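Local coordinates for single-stranded DNA-binding protein (Mycobacterium smegmatis, PDB 5GQO), which probably binds single-stranded DNA through an OB fold and assembles from four copies of the same chain, at residues V30-T36 with F51-N56. Sequence-based numbering, arbitrary orientation.
Sequences VVGNIIT and FRVASN
S55 and V31 make the shortest polar contact between V30-T36 and F51-N56: the serine OG donates to V31 O over 2.6 Å. A water donates to the same OG and accepts from V31 N, so a second, indirect link joins this hydroxyl to the V31 backbone. Next along, N33 and A54 form an antiparallel hydrogen-bonded pair, N33 N to A54 O and A54 N to N33 O, both 2.9 Å. I35 N then donates to R52 O at 2.9 Å. Beyond it the pattern passes to a side chain: T36 OG1, held between its own backbone N and carbonyl carbon (chi1 62°), accepts from R52 N at 3.1 Å. On the buried side I34 lies across F51, with I34 CD1 4.0 Å above the plane of the F51 ring and displaced toward its rim, while V30 and V53 meet more loosely. T26 of the second subunit packs on V30. The other side brings I35 CG2 to within 3.8 Å of A54 CB. N33 OD1 accepts a hydrogen bond from R131, and its ND2 donates to G93 O. At G32 the chain turns a corner characteristic of a curled OB-fold barrel: V30 before it has backbone hydrogen bonds with V98 of strand 95-105 and G32 itself with V96, while from N33 on the chain also pairs with strand 46-55 in the hairpin of strands 33-43 and 46-55. Strand 73-79 flanks the far edge of 46-55, antiparallel to it, with F51 bonded to V76.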
loop_
_atom_site.group_PDB
_atom_site.type_symbol
_atom_site.label_atom_id
_atom_site.label_comp_id
_atom_site.label_asym_id
_atom_site.label_seq_id
_atom_site.Cartn_x
_atom_site.Cartn_y
_atom_site.Cartn_z
ATOM N N VAL B 30 2.147 -6.145 5.398
ATOM C CA VAL B 30 2.975 -7.327 5.181
ATOM C C VAL B 30 2.172 -8.592 5.485
ATOM O O VAL B 30 1.380 -8.636 6.414
ATOM C CB VAL B 30 4.297 -7.307 6.000
ATOM C CG1 VAL B 30 4.054 -7.335 7.503
ATOM C CG2 VAL B 30 5.195 -8.469 5.612
ATOM N N VAL B 31 2.390 -9.603 4.675
ATOM C CA VAL B 31 1.755 -10.904 4.853
ATOM C C VAL B 31 2.888 -11.933 5.047
ATOM O O VAL B 31 3.841 -11.945 4.290
ATOM C CB VAL B 31 0.953 -11.271 3.597
ATOM C CG1 VAL B 31 0.483 -12.696 3.687
ATOM C CG2 VAL B 31 -0.198 -10.285 3.389
ATOM N N GLY B 32 2.812 -12.767 6.070
ATOM C CA GLY B 32 3.878 -13.727 6.304
ATOM C C GLY B 32 3.589 -14.604 7.506
ATOM O O GLY B 32 2.499 -15.147 7.642
ATOM N N ASN B 33 4.582 -14.720 8.377
ATOM C CA ASN B 33 4.536 -15.582 9.540
ATOM C C ASN B 33 5.230 -14.922 10.702
ATOM O O ASN B 33 6.271 -14.287 10.518
ATOM C CB ASN B 33 5.259 -16.895 9.243
ATOM C CG ASN B 33 4.521 -17.717 8.248
ATOM O OD1 ASN B 33 4.664 -17.522 7.051
ATOM N ND2 ASN B 33 3.657 -18.594 8.738
ATOM N N ILE B 34 4.673 -15.095 11.885
ATOM C CA ILE B 34 5.344 -14.691 13.089
ATOM C C ILE B 34 6.474 -15.682 13.263
ATOM O O ILE B 34 6.243 -16.884 13.165
ATOM C CB ILE B 34 4.407 -14.791 14.283
ATOM C CG1 ILE B 34 3.178 -13.920 14.046
ATOM C CG2 ILE B 34 5.112 -14.362 15.554
ATOM C CD1 ILE B 34 2.164 -13.958 15.168
ATOM N N ILE B 35 7.695 -15.202 13.517
ATOM C CA ILE B 35 8.839 -16.107 13.652
ATOM C C ILE B 35 9.547 -15.991 14.985
ATOM O O ILE B 35 10.586 -16.608 15.187
ATOM C CB ILE B 35 9.857 -15.864 12.549
ATOM C CG1 ILE B 35 10.301 -14.403 12.543
ATOM C CG2 ILE B 35 9.270 -16.258 11.205
ATOM C CD1 ILE B 35 11.611 -14.216 11.860
ATOM N N THR B 36 9.020 -15.194 15.906
ATOM C CA THR B 36 9.510 -15.248 17.291
ATOM C C THR B 36 8.359 -15.418 18.261
ATOM O O THR B 36 7.198 -15.219 17.908
ATOM C CB THR B 36 10.254 -13.978 17.700
ATOM O OG1 THR B 36 9.345 -12.874 17.620
ATOM C CG2 THR B 36 11.483 -13.766 16.844
ATOM N N PHE B 51 6.532 -8.681 18.154
ATOM C CA PHE B 51 7.039 -9.922 17.617
ATOM C C PHE B 51 7.627 -9.662 16.287
ATOM O O PHE B 51 7.478 -8.578 15.709
ATOM C CB PHE B 51 5.889 -10.966 17.550
ATOM C CG PHE B 51 4.608 -10.467 16.906
ATOM C CD1 PHE B 51 4.442 -10.566 15.568
ATOM C CD2 PHE B 51 3.607 -9.898 17.634
ATOM C CE1 PHE B 51 3.293 -10.088 14.929
ATOM C CE2 PHE B 51 2.430 -9.445 17.018
ATOM C CZ PHE B 51 2.289 -9.518 15.656
ATOM N N ARG B 52 8.291 -10.670 15.757
ATOM C CA ARG B 52 8.995 -10.526 14.492
ATOM C C ARG B 52 8.223 -11.257 13.398
ATOM O O ARG B 52 7.653 -12.316 13.649
ATOM C CB ARG B 52 10.329 -11.179 14.707
ATOM C CG ARG B 52 11.463 -10.690 13.844
ATOM C CD ARG B 52 12.463 -9.942 14.671
ATOM N NE ARG B 52 12.791 -8.740 13.941
ATOM C CZ ARG B 52 13.578 -8.726 12.876
ATOM N NH1 ARG B 52 13.825 -7.567 12.262
ATOM N NH2 ARG B 52 14.134 -9.863 12.437
ATOM N N VAL B 53 8.169 -10.670 12.202
ATOM C CA VAL B 53 7.446 -11.258 11.064
ATOM C C VAL B 53 8.386 -11.416 9.870
ATOM O O VAL B 53 9.157 -10.504 9.562
ATOM C CB VAL B 53 6.217 -10.439 10.614
ATOM C CG1 VAL B 53 5.576 -11.073 9.368
ATOM C CG2 VAL B 53 5.187 -10.391 11.717
ATOM N N ALA B 54 8.293 -12.583 9.231
ATOM C CA ALA B 54 8.982 -12.877 7.978
ATOM C C ALA B 54 7.953 -12.980 6.892
ATOM O O ALA B 54 6.885 -13.609 7.051
ATOM C CB ALA B 54 9.703 -14.184 8.071
ATOM N N SER B 55 8.254 -12.350 5.773
ATOM C CA SER B 55 7.352 -12.436 4.661
ATOM C C SER B 55 7.608 -13.611 3.750
ATOM O O SER B 55 8.739 -13.842 3.313
ATOM C CB SER B 55 7.395 -11.208 3.819
ATOM O OG SER B 55 6.064 -11.024 3.367
ATOM N N ASN B 56 6.484 -14.246 3.395
ATOM C CA ASN B 56 6.390 -15.435 2.530
ATOM C C ASN B 56 6.734 -15.228 0.999
ATOM O O ASN B 56 5.969 -15.667 0.120
ATOM C CB ASN B 56 4.991 -16.133 2.762
ATOM C CG ASN B 56 3.780 -15.332 2.207
ATOM O OD1 ASN B 56 3.886 -14.171 1.798
ATOM N ND2 ASN B 56 2.625 -15.982 2.169
HETATM O O HOH W 1 3.796 -9.207 2.103
#